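Local coordinates for protein ORF48 (Lactococcus phage TP901-1, PDB 3U6X) that probably serves as an upper baseplate protein of the phage, its immunoglobulin-like domain packing against other protein chains in a multi-chain assembly, at residues Asp75-Leu79 against Cys89-Ser93; Thr66-Asp70 against Val81-Val87; Lys17-Tyr21 against Thr42-Val48. All coordinates share one frame; numbering follows the deposited sequence.

Contact 1 (Asp75-Leu79 against Cys89-Ser93); sequences DDGTL and CFKMS
The open end of a beta hairpin, formed by strands 78-83 and 86-92 of this immunoglobulin-like domain, brings G77, T78 and L79 alongside F90, K91 and M92. The strands run antiparallel, with L79 and F90 as a hydrogen-bonded pair and T78 and K91 as the non-hydrogen-bonded pair next to it. L79 and F90 exchange two backbone bonds: L79 N donates to F90 O at 3.1 Å, and F90 N donates to L79 O at 2.8 Å. In the second bond the donor lies almost along the C=O axis (175°), and the same carbonyl oxygen also sits at the edge of the F90 ring, in its plane. A third bond, from M92 N to G77 O (2.8 Å), continues the pairing into the turn that precedes strand 78-83.

The two faces of the hairpin differ in character. On one, the side chains of L79 and F90 point the same way, and L79 CD2 meets F90 CD2 at 3.7 Å. This pair faces the domain interior, where L79 reaches F4, L6 and I97 and the F90 ring stacks on that of F4. On the other face, T78 and K91 each pack on an aromatic side chain of the chain of another protein. The lysine leaves its backbone with CG beside N (chi1 -74°) and then bends at chi2, which folds its aliphatic part alongside the threonine instead of extending it clear of the strand. There K91 CD lies 3.5 Å from T78 CB, and K91 CE 3.8 Å from T78 CG2.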
ATOM      1  N   ASP V  75     -39.028 -11.123 -23.925  1.00 89.34           N
ATOM      2  CA  ASP V  75     -37.707 -11.731 -23.672  1.00 89.69           C
ATOM      3  C   ASP V  75     -37.116 -11.703 -22.217  1.00 91.76           C
ATOM      4  O   ASP V  75     -35.916 -11.950 -22.026  1.00 91.51           O
ATOM      5  CB  ASP V  75     -36.685 -11.341 -24.774  1.00 92.25           C
ATOM      6  CG  ASP V  75     -36.791  -9.909 -25.265  1.00104.17           C
ATOM      7  OD1 ASP V  75     -36.414  -8.991 -24.504  1.00105.30           O
ATOM      8  OD2 ASP V  75     -37.223  -9.708 -26.427  1.00109.36           O
ATOM      9  N   ASP V  76     -37.986 -11.442 -21.199  1.00 85.81           N
ATOM     10  CA  ASP V  76     -37.662 -11.470 -19.771  1.00 84.05           C
ATOM     11  C   ASP V  76     -38.763 -12.228 -18.959  1.00 84.05           C
ATOM     12  O   ASP V  76     -39.453 -13.091 -19.529  1.00 84.22           O
ATOM     13  CB  ASP V  76     -37.321 -10.059 -19.236  1.00 85.76           C
ATOM     14  CG  ASP V  76     -38.496  -9.164 -18.877  1.00 92.74           C
ATOM     15  OD1 ASP V  76     -39.108  -8.593 -19.797  1.00 93.18           O
ATOM     16  OD2 ASP V  76     -38.757  -8.987 -17.667  1.00 94.64           O
ATOM     17  N   GLY V  77     -38.906 -11.917 -17.661  1.00 76.05           N
ATOM     18  CA  GLY V  77     -39.898 -12.536 -16.784  1.00 73.57           C
ATOM     19  C   GLY V  77     -41.319 -12.001 -16.911  1.00 71.51           C
ATOM     20  O   GLY V  77     -42.029 -11.911 -15.896  1.00 70.86           O
ATOM     21  N   THR V  78     -41.750 -11.631 -18.163  1.00 62.88           N
ATOM     22  CA  THR V  78     -43.090 -11.113 -18.447  1.00 60.37           C
ATOM     23  C   THR V  78     -43.782 -11.639 -19.705  1.00 58.31           C
ATOM     24  O   THR V  78     -43.185 -11.690 -20.771  1.00 58.04           O
ATOM     25  CB  THR V  78     -43.246  -9.598 -18.215  1.00 69.52           C
ATOM     26  OG1 THR V  78     -44.126  -9.041 -19.192  1.00 73.45           O
ATOM     27  CG2 THR V  78     -41.957  -8.851 -18.220  1.00 66.56           C
ATOM     28  N   LEU V  79     -45.050 -12.019 -19.554  1.00 50.54           N
ATOM     29  CA  LEU V  79     -45.939 -12.469 -20.623  1.00 48.67           C
ATOM     30  C   LEU V  79     -47.171 -11.574 -20.552  1.00 49.83           C
ATOM     31  O   LEU V  79     -47.677 -11.288 -19.453  1.00 48.67           O
ATOM     32  CB  LEU V  79     -46.356 -13.937 -20.427  1.00 48.42           C
ATOM     33  CG  LEU V  79     -47.279 -14.564 -21.502  1.00 53.02           C
ATOM     34  CD1 LEU V  79     -46.909 -15.978 -21.761  1.00 53.07           C
ATOM     35  CD2 LEU V  79     -48.736 -14.503 -21.115  1.00 55.21           C
ATOM     36  N   CYS V  89     -51.413  -8.768 -17.739  1.00 42.03           N
ATOM     37  CA  CYS V  89     -49.967  -8.830 -17.530  1.00 41.65           C
ATOM     38  C   CYS V  89     -49.561  -9.854 -16.482  1.00 44.79           C
ATOM     39  O   CYS V  89     -50.056  -9.817 -15.354  1.00 43.85           O
ATOM     40  CB  CYS V  89     -49.460  -7.430 -17.189  1.00 42.14           C
ATOM     41  SG  CYS V  89     -47.693  -7.321 -16.821  1.00 46.02           S
ATOM     42  N   PHE V  90     -48.623 -10.746 -16.849  1.00 40.98           N
ATOM     43  CA  PHE V  90     -48.098 -11.784 -15.965  1.00 40.41           C
ATOM     44  C   PHE V  90     -46.646 -11.467 -15.672  1.00 44.68           C
ATOM     45  O   PHE V  90     -45.845 -11.405 -16.600  1.00 44.16           O
ATOM     46  CB  PHE V  90     -48.232 -13.187 -16.599  1.00 41.90           C
ATOM     47  CG  PHE V  90     -49.650 -13.657 -16.853  1.00 43.27           C
ATOM     48  CD1 PHE V  90     -50.287 -14.514 -15.962  1.00 45.45           C
ATOM     49  CD2 PHE V  90     -50.335 -13.265 -18.001  1.00 45.85           C
ATOM     50  CE1 PHE V  90     -51.591 -14.948 -16.199  1.00 46.75           C
ATOM     51  CE2 PHE V  90     -51.642 -13.705 -18.246  1.00 48.99           C
ATOM     52  CZ  PHE V  90     -52.262 -14.550 -17.345  1.00 46.86           C
ATOM     53  N   LYS V  91     -46.311 -11.207 -14.395  1.00 41.74           N
ATOM     54  CA  LYS V  91     -44.936 -10.891 -13.999  1.00 41.80           C
ATOM     55  C   LYS V  91     -44.416 -11.987 -13.102  1.00 48.28           C
ATOM     56  O   LYS V  91     -44.990 -12.244 -12.048  1.00 48.68           O
ATOM     57  CB  LYS V  91     -44.821  -9.514 -13.300  1.00 43.61           C
ATOM     58  CG  LYS V  91     -44.940  -8.274 -14.208  1.00 52.32           C
ATOM     59  CD  LYS V  91     -43.726  -8.062 -15.087  1.00 65.60           C
ATOM     60  CE  LYS V  91     -43.357  -6.634 -15.404  1.00 74.12           C
ATOM     61  NZ  LYS V  91     -44.404  -5.896 -16.143  1.00 81.59           N
ATOM     62  N   MET V  92     -43.370 -12.675 -13.546  1.00 46.09           N
ATOM     63  CA  MET V  92     -42.750 -13.738 -12.772  1.00 46.39           C
ATOM     64  C   MET V  92     -41.533 -13.201 -12.013  1.00 49.89           C
ATOM     65  O   MET V  92     -40.751 -12.401 -12.531  1.00 47.92           O
ATOM     66  CB  MET V  92     -42.346 -14.891 -13.692  1.00 49.36           C
ATOM     67  CG  MET V  92     -41.793 -16.091 -12.953  1.00 54.05           C
ATOM     68  SD  MET V  92     -42.358 -17.637 -13.662  1.00 59.85           S
ATOM     69  CE  MET V  92     -41.440 -17.643 -15.033  1.00 57.09           C
ATOM     70  N   SER V  93     -41.384 -13.645 -10.780  1.00 49.41           N
ATOM     71  CA  SER V  93     -40.254 -13.282  -9.945  1.00 51.00           C
ATOM     72  C   SER V  93     -39.292 -14.467  -9.895  1.00 58.23           C
ATOM     73  O   SER V  93     -39.714 -15.587  -9.574  1.00 58.55           O
ATOM     74  CB  SER V  93     -40.723 -12.939  -8.533  1.00 56.25           C
ATOM     75  OG  SER V  93     -41.552 -11.787  -8.515  1.00 70.15           O
TER

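Contact 2 (Thr66-Asp70 against Val81-Val87); sequences TLAGD and VIKETQV
L67 turns its side chain onto the end of the hairpin made by strands 78-83 and 86-92, crossing K83 and Q86 at a slant. With CG anti to the backbone N (chi1 -179°), the isobutyl group reaches over the hairpin and its two methyls divide the work. CD1 touches both the lysine and the glutamine stem, 3.7 Å from K83 CB and 3.5 Å from Q86 CG. CD2 turns instead to the backbone, lying 3.7 Å from V81 O, and it also approaches V81 CG1 at 4.2 Å. K83 and Q86 thus offer leucine their aliphatic carbons, while the lysine chain bends at chi3 and chi4 and carries its amino end away. K83 and Q86 are also the two ends of a type II' turn, closed by backbone bonds in both directions, so the methyl CD1 rests on the base of a tight hairpin turn.

Past L67 the loop becomes a strand. D70 N donates to I82 O (2.8 Å) and I82 N to D70 O (2.9 Å), forming an antiparallel hydrogen-bonded pair; in the first bond the donor is tilted 32° from the carbonyl plane.

This pairing starts strand 70-74, the outermost strand on its side of the sheet within the chain, against strand 78-83. L67 also touches L88 of strand 86-92, while Q86 NE2 makes a weak hydrogen bond with S20 OG of strand 16-22.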
ATOM      1  N   THR V  66     -60.859 -13.334 -17.535  1.00 55.47           N
ATOM      2  CA  THR V  66     -60.656 -14.087 -18.789  1.00 55.57           C
ATOM      3  C   THR V  66     -60.618 -13.161 -19.972  1.00 60.79           C
ATOM      4  O   THR V  66     -61.492 -12.317 -20.150  1.00 60.11           O
ATOM      5  CB  THR V  66     -61.516 -15.373 -19.023  1.00 62.21           C
ATOM      6  OG1 THR V  66     -61.725 -15.574 -20.425  1.00 60.22           O
ATOM      7  CG2 THR V  66     -62.819 -15.351 -18.385  1.00 60.35           C
ATOM      8  N   LEU V  67     -59.533 -13.255 -20.708  1.00 58.89           N
ATOM      9  CA  LEU V  67     -59.226 -12.407 -21.845  1.00 59.65           C
ATOM     10  C   LEU V  67     -58.250 -13.182 -22.682  1.00 68.66           C
ATOM     11  O   LEU V  67     -57.075 -13.236 -22.377  1.00 68.93           O
ATOM     12  CB  LEU V  67     -58.566 -11.079 -21.383  1.00 59.15           C
ATOM     13  CG  LEU V  67     -58.210 -10.078 -22.462  1.00 62.72           C
ATOM     14  CD1 LEU V  67     -59.293  -9.070 -22.611  1.00 62.84           C
ATOM     15  CD2 LEU V  67     -56.886  -9.425 -22.169  1.00 63.37           C
ATOM     16  N   ALA V  68     -58.736 -13.840 -23.692  1.00 68.62           N
ATOM     17  CA  ALA V  68     -57.843 -14.527 -24.590  1.00 69.52           C
ATOM     18  C   ALA V  68     -57.852 -13.670 -25.853  1.00 73.73           C
ATOM     19  O   ALA V  68     -58.905 -13.379 -26.431  1.00 74.18           O
ATOM     20  CB  ALA V  68     -58.328 -15.943 -24.873  1.00 70.69           C
ATOM     21  N   GLY V  69     -56.681 -13.147 -26.140  1.00 69.02           N
ATOM     22  CA  GLY V  69     -56.356 -12.330 -27.293  1.00 68.39           C
ATOM     23  C   GLY V  69     -55.008 -12.830 -27.763  1.00 72.00           C
ATOM     24  O   GLY V  69     -54.765 -14.041 -27.757  1.00 71.88           O
ATOM     25  N   ASP V  70     -54.097 -11.923 -28.105  1.00 68.45           N
ATOM     26  CA  ASP V  70     -52.751 -12.304 -28.538  1.00 68.48           C
ATOM     27  C   ASP V  70     -51.773 -12.475 -27.386  1.00 71.35           C
ATOM     28  O   ASP V  70     -51.597 -11.554 -26.595  1.00 70.49           O
ATOM     29  CB  ASP V  70     -52.201 -11.328 -29.581  1.00 71.09           C
ATOM     30  CG  ASP V  70     -52.784 -11.541 -30.966  1.00 89.90           C
ATOM     31  OD1 ASP V  70     -52.772 -12.711 -31.455  1.00 92.37           O
ATOM     32  OD2 ASP V  70     -53.228 -10.546 -31.577  1.00 97.49           O
ATOM     33  N   VAL V  81     -51.143 -10.732 -22.462  1.00 45.15           N
ATOM     34  CA  VAL V  81     -52.260 -11.144 -23.289  1.00 43.98           C
ATOM     35  C   VAL V  81     -52.877  -9.802 -23.665  1.00 47.37           C
ATOM     36  O   VAL V  81     -53.230  -9.021 -22.781  1.00 45.24           O
ATOM     37  CB  VAL V  81     -53.265 -12.086 -22.594  1.00 46.97           C
ATOM     38  CG1 VAL V  81     -54.391 -12.445 -23.553  1.00 46.12           C
ATOM     39  CG2 VAL V  81     -52.568 -13.345 -22.061  1.00 46.64           C
ATOM     40  N   ILE V  82     -52.903  -9.490 -24.965  1.00 45.65           N
ATOM     41  CA  ILE V  82     -53.467  -8.233 -25.486  1.00 45.97           C
ATOM     42  C   ILE V  82     -54.682  -8.491 -26.395  1.00 53.50           C
ATOM     43  O   ILE V  82     -54.581  -9.246 -27.361  1.00 54.01           O
ATOM     44  CB  ILE V  82     -52.399  -7.353 -26.191  1.00 48.14           C
ATOM     45  CG1 ILE V  82     -51.115  -7.243 -25.354  1.00 48.21           C
ATOM     46  CG2 ILE V  82     -52.953  -5.968 -26.536  1.00 48.01           C
ATOM     47  CD1 ILE V  82     -49.879  -6.604 -26.035  1.00 50.44           C
ATOM     48  N   LYS V  83     -55.830  -7.878 -26.055  1.00 51.75           N
ATOM     49  CA  LYS V  83     -57.064  -7.906 -26.826  1.00 52.41           C
ATOM     50  C   LYS V  83     -57.452  -6.441 -26.987  1.00 58.32           C
ATOM     51  O   LYS V  83     -58.066  -5.860 -26.092  1.00 58.75           O
ATOM     52  CB  LYS V  83     -58.168  -8.742 -26.139  1.00 55.14           C
ATOM     53  CG  LYS V  83     -59.401  -8.980 -27.014  1.00 70.78           C
ATOM     54  CD  LYS V  83     -60.444  -9.849 -26.325  1.00 84.99           C
ATOM     55  CE  LYS V  83     -61.863  -9.422 -26.649  1.00102.28           C
ATOM     56  NZ  LYS V  83     -62.230  -8.116 -26.023  1.00114.98           N
ATOM     57  N   GLU V  84     -57.015  -5.837 -28.106  1.00 55.29           N
ATOM     58  CA  GLU V  84     -57.232  -4.438 -28.489  1.00 55.39           C
ATOM     59  C   GLU V  84     -56.572  -3.493 -27.468  1.00 57.55           C
ATOM     60  O   GLU V  84     -55.351  -3.475 -27.389  1.00 57.42           O
ATOM     61  CB  GLU V  84     -58.727  -4.102 -28.756  1.00 57.58           C
ATOM     62  CG  GLU V  84     -59.498  -5.034 -29.688  1.00 75.22           C
ATOM     63  CD  GLU V  84     -61.013  -5.065 -29.506  1.00115.58           C
ATOM     64  OE1 GLU V  84     -61.507  -4.940 -28.358  1.00118.06           O
ATOM     65  OE2 GLU V  84     -61.709  -5.265 -30.527  1.00121.28           O
ATOM     66  N   THR V  85     -57.360  -2.745 -26.673  1.00 52.28           N
ATOM     67  CA  THR V  85     -56.876  -1.814 -25.649  1.00 51.24           C
ATOM     68  C   THR V  85     -56.644  -2.485 -24.294  1.00 52.95           C
ATOM     69  O   THR V  85     -56.040  -1.876 -23.417  1.00 52.67           O
ATOM     70  CB  THR V  85     -57.861  -0.631 -25.482  1.00 59.91           C
ATOM     71  OG1 THR V  85     -59.096  -1.054 -24.878  1.00 57.86           O
ATOM     72  CG2 THR V  85     -58.128   0.100 -26.774  1.00 58.30           C
ATOM     73  N   GLN V  86     -57.156  -3.703 -24.108  1.00 48.11           N
ATOM     74  CA  GLN V  86     -57.092  -4.443 -22.845  1.00 47.60           C
ATOM     75  C   GLN V  86     -55.885  -5.377 -22.761  1.00 49.96           C
ATOM     76  O   GLN V  86     -55.625  -6.154 -23.682  1.00 50.00           O
ATOM     77  CB  GLN V  86     -58.426  -5.186 -22.599  1.00 48.55           C
ATOM     78  CG  GLN V  86     -58.560  -5.908 -21.253  1.00 57.08           C
ATOM     79  CD  GLN V  86     -58.505  -5.057 -20.005  1.00 67.38           C
ATOM     80  OE1 GLN V  86     -58.942  -3.886 -19.984  1.00 50.64           O
ATOM     81  NE2 GLN V  86     -58.002  -5.684 -18.921  1.00 63.78           N
ATOM     82  N   VAL V  87     -55.145  -5.279 -21.639  1.00 44.24           N
ATOM     83  CA  VAL V  87     -53.960  -6.091 -21.366  1.00 42.45           C
ATOM     84  C   VAL V  87     -54.117  -6.831 -20.033  1.00 44.67           C
ATOM     85  O   VAL V  87     -54.619  -6.267 -19.065  1.00 43.73           O
ATOM     86  CB  VAL V  87     -52.634  -5.263 -21.406  1.00 45.76           C
ATOM     87  CG1 VAL V  87     -51.416  -6.140 -21.116  1.00 45.32           C
ATOM     88  CG2 VAL V  87     -52.447  -4.530 -22.735  1.00 45.36           C
TER

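Contact 3 (Lys17-Tyr21 against Thr42-Val48); sequences KVTSY and TIYNVPV
V18 packs closely against V46 and V48, its two methyls serving different neighbours: CG1 lies 3.9 Å from V46 CB, and CG2 meets V48 CG1 at 3.7 Å. V59 touches both V18 and V48, and F90 also packs on V18, so this side belongs to the domain interior. V46 has CG1 anti to the backbone N (chi1 -179°), which leaves CG2 anti to the carbonyl carbon, where it extends the apolar surface to S20 CB.

These residues join strands 16-22 and 43-53, antiparallel neighbours in the sheet of the immunoglobulin-like domain. At their centre S20 and Y44 exchange backbone bonds, S20 N to Y44 O at 2.9 Å and Y44 N to S20 O at 2.8 Å, both with the donor in the carbonyl plane.

Toward V46 the pairing loosens. V46 N reaches V18 O from above the carbonyl plane, 35° out of it, while a water links the other two backbone atoms, accepting from V18 N (3.1 Å) and donating to V46 O (2.7 Å). On the other face, T19 CG2 touches both I43 CG2 and N45 OD1. Y44 is exposed, though T42 CG2 lies over one face of its ring; I43 and Y44 pair with a strand of the second subunit, continuing the sheet across the interface.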
ATOM      1  N   LYS V  17     -47.373 -12.583 -10.302  1.00 41.12           N
ATOM      2  CA  LYS V  17     -48.264 -11.478  -9.999  1.00 40.32           C
ATOM      3  C   LYS V  17     -48.923 -11.024 -11.295  1.00 43.50           C
ATOM      4  O   LYS V  17     -48.244 -10.820 -12.319  1.00 42.49           O
ATOM      5  CB  LYS V  17     -47.516 -10.351  -9.291  1.00 42.87           C
ATOM      6  CG  LYS V  17     -47.387 -10.564  -7.797  1.00 55.26           C
ATOM      7  CD  LYS V  17     -46.226  -9.734  -7.247  1.00 70.66           C
ATOM      8  CE  LYS V  17     -46.104  -9.835  -5.748  1.00 83.50           C
ATOM      9  NZ  LYS V  17     -44.881  -9.144  -5.266  1.00 94.25           N
ATOM     10  N   VAL V  18     -50.273 -10.966 -11.273  1.00 39.32           N
ATOM     11  CA  VAL V  18     -51.080 -10.636 -12.445  1.00 38.04           C
ATOM     12  C   VAL V  18     -51.750  -9.290 -12.245  1.00 43.76           C
ATOM     13  O   VAL V  18     -52.256  -9.026 -11.151  1.00 44.04           O
ATOM     14  CB  VAL V  18     -52.095 -11.760 -12.801  1.00 40.33           C
ATOM     15  CG1 VAL V  18     -52.848 -11.446 -14.090  1.00 39.66           C
ATOM     16  CG2 VAL V  18     -51.401 -13.107 -12.922  1.00 39.85           C
ATOM     17  N   THR V  19     -51.721  -8.442 -13.306  1.00 40.89           N
ATOM     18  CA  THR V  19     -52.324  -7.110 -13.375  1.00 40.61           C
ATOM     19  C   THR V  19     -53.188  -6.945 -14.646  1.00 45.68           C
ATOM     20  O   THR V  19     -52.916  -7.551 -15.690  1.00 44.95           O
ATOM     21  CB  THR V  19     -51.289  -5.996 -13.210  1.00 46.33           C
ATOM     22  OG1 THR V  19     -50.221  -6.161 -14.142  1.00 47.05           O
ATOM     23  CG2 THR V  19     -50.766  -5.876 -11.809  1.00 43.19           C
ATOM     24  N   SER V  20     -54.226  -6.109 -14.538  1.00 42.47           N
ATOM     25  CA  SER V  20     -55.181  -5.800 -15.601  1.00 41.62           C
ATOM     26  C   SER V  20     -55.213  -4.294 -15.809  1.00 45.55           C
ATOM     27  O   SER V  20     -55.359  -3.534 -14.846  1.00 45.95           O
ATOM     28  CB  SER V  20     -56.570  -6.296 -15.212  1.00 43.74           C
ATOM     29  OG  SER V  20     -57.508  -6.078 -16.248  1.00 53.15           O
ATOM     30  N   TYR V  21     -55.049  -3.862 -17.056  1.00 40.56           N
ATOM     31  CA  TYR V  21     -55.056  -2.446 -17.422  1.00 39.89           C
ATOM     32  C   TYR V  21     -55.421  -2.239 -18.897  1.00 46.99           C
ATOM     33  O   TYR V  21     -55.249  -3.136 -19.732  1.00 46.32           O
ATOM     34  CB  TYR V  21     -53.724  -1.737 -17.068  1.00 39.42           C
ATOM     35  CG  TYR V  21     -52.488  -2.465 -17.544  1.00 38.72           C
ATOM     36  CD1 TYR V  21     -51.863  -3.418 -16.740  1.00 39.58           C
ATOM     37  CD2 TYR V  21     -51.949  -2.216 -18.804  1.00 38.89           C
ATOM     38  CE1 TYR V  21     -50.768  -4.138 -17.198  1.00 38.68           C
ATOM     39  CE2 TYR V  21     -50.836  -2.912 -19.261  1.00 39.70           C
ATOM     40  CZ  TYR V  21     -50.258  -3.884 -18.460  1.00 47.43           C
ATOM     41  OH  TYR V  21     -49.156  -4.567 -18.905  1.00 50.04           O
ATOM     42  N   THR V  42     -56.264   2.776 -14.991  1.00 42.06           N
ATOM     43  CA  THR V  42     -56.153   2.162 -13.662  1.00 40.62           C
ATOM     44  C   THR V  42     -55.611   0.742 -13.787  1.00 41.56           C
ATOM     45  O   THR V  42     -56.065  -0.018 -14.643  1.00 40.59           O
ATOM     46  CB  THR V  42     -57.514   2.240 -12.896  1.00 46.53           C
ATOM     47  OG1 THR V  42     -57.982   3.585 -12.911  1.00 50.21           O
ATOM     48  CG2 THR V  42     -57.420   1.788 -11.441  1.00 39.57           C
ATOM     49  N   ILE V  43     -54.616   0.411 -12.965  1.00 36.27           N
ATOM     50  CA  ILE V  43     -53.986  -0.921 -12.913  1.00 34.84           C
ATOM     51  C   ILE V  43     -54.662  -1.686 -11.775  1.00 39.82           C
ATOM     52  O   ILE V  43     -54.668  -1.225 -10.629  1.00 39.89           O
ATOM     53  CB  ILE V  43     -52.443  -0.844 -12.726  1.00 36.25           C
ATOM     54  CG1 ILE V  43     -51.768  -0.200 -13.928  1.00 35.06           C
ATOM     55  CG2 ILE V  43     -51.825  -2.227 -12.389  1.00 36.24           C
ATOM     56  CD1 ILE V  43     -50.462   0.388 -13.621  1.00 33.92           C
ATOM     57  N   TYR V  44     -55.253  -2.844 -12.108  1.00 36.59           N
ATOM     58  CA  TYR V  44     -55.953  -3.686 -11.140  1.00 36.47           C
ATOM     59  C   TYR V  44     -55.145  -4.932 -10.796  1.00 40.79           C
ATOM     60  O   TYR V  44     -54.729  -5.678 -11.682  1.00 39.98           O
ATOM     61  CB  TYR V  44     -57.336  -4.069 -11.670  1.00 37.57           C
ATOM     62  CG  TYR V  44     -58.227  -2.877 -11.965  1.00 39.69           C
ATOM     63  CD1 TYR V  44     -59.081  -2.364 -10.994  1.00 41.83           C
ATOM     64  CD2 TYR V  44     -58.259  -2.299 -13.231  1.00 40.30           C
ATOM     65  CE1 TYR V  44     -59.910  -1.279 -11.262  1.00 43.58           C
ATOM     66  CE2 TYR V  44     -59.067  -1.200 -13.504  1.00 41.21           C
ATOM     67  CZ  TYR V  44     -59.896  -0.697 -12.519  1.00 50.65           C
ATOM     68  OH  TYR V  44     -60.710   0.381 -12.781  1.00 53.05           O
ATOM     69  N   ASN V  45     -54.877  -5.132  -9.503  1.00 38.34           N
ATOM     70  CA  ASN V  45     -54.160  -6.321  -9.042  1.00 38.39           C
ATOM     71  C   ASN V  45     -55.137  -7.484  -9.105  1.00 42.17           C
ATOM     72  O   ASN V  45     -56.182  -7.442  -8.445  1.00 42.44           O
ATOM     73  CB  ASN V  45     -53.596  -6.135  -7.626  1.00 38.81           C
ATOM     74  CG  ASN V  45     -52.299  -5.347  -7.513  1.00 50.44           C
ATOM     75  OD1 ASN V  45     -51.783  -4.730  -8.458  1.00 46.22           O
ATOM     76  ND2 ASN V  45     -51.740  -5.347  -6.327  1.00 40.76           N
ATOM     77  N   VAL V  46     -54.867  -8.448  -9.998  1.00 37.78           N
ATOM     78  CA  VAL V  46     -55.743  -9.599 -10.218  1.00 38.11           C
ATOM     79  C   VAL V  46     -55.519 -10.644  -9.088  1.00 44.36           C
ATOM     80  O   VAL V  46     -54.368 -11.048  -8.855  1.00 45.92           O
ATOM     81  CB  VAL V  46     -55.557 -10.200 -11.648  1.00 40.92           C
ATOM     82  CG1 VAL V  46     -56.474 -11.385 -11.887  1.00 40.12           C
ATOM     83  CG2 VAL V  46     -55.792  -9.143 -12.719  1.00 40.40           C
ATOM     84  N   PRO V  47     -56.577 -11.065  -8.352  1.00 40.21           N
ATOM     85  CA  PRO V  47     -56.369 -12.111  -7.328  1.00 40.35           C
ATOM     86  C   PRO V  47     -56.070 -13.443  -8.026  1.00 48.33           C
ATOM     87  O   PRO V  47     -56.722 -13.789  -9.026  1.00 49.93           O
ATOM     88  CB  PRO V  47     -57.689 -12.146  -6.548  1.00 41.10           C
ATOM     89  CG  PRO V  47     -58.677 -11.472  -7.392  1.00 45.24           C
ATOM     90  CD  PRO V  47     -58.006 -10.721  -8.506  1.00 41.20           C
ATOM     91  N   VAL V  48     -55.021 -14.144  -7.565  1.00 44.44           N
ATOM     92  CA  VAL V  48     -54.617 -15.402  -8.184  1.00 43.28           C
ATOM     93  C   VAL V  48     -54.525 -16.546  -7.194  1.00 46.41           C
ATOM     94  O   VAL V  48     -54.277 -16.347  -6.004  1.00 44.48           O
ATOM     95  CB  VAL V  48     -53.340 -15.286  -9.084  1.00 46.43           C
ATOM     96  CG1 VAL V  48     -53.561 -14.313 -10.230  1.00 45.95           C
ATOM     97  CG2 VAL V  48     -52.083 -14.912  -8.280  1.00 45.92           C
TER
HETATM   98  O   HOH W   1     -51.729 -11.240  -8.517  1.00 42.17           O

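Followed from the N terminus, contact 3 comes first, bringing strand 43-53 back beside strand 16-22 and closing the long loop between them before either other contact opens. Contacts 1 and 2 then cross, their segments alternating along the chain: 66-70 is met by 81-87, and 75-79, lying between those two, is met by 89-93. Contact 2 sets strand 70-74, outermost on its side within this chain, against the turn end of the 78-83/86-92 hairpin, and contact 1 pairs its open end; V81 and F90 touch between them. Strand 86-92 joins this hairpin to contact 3, since backbone bonds from V87, C89 and K91 probably reach Y21, T19 and K17 in turn.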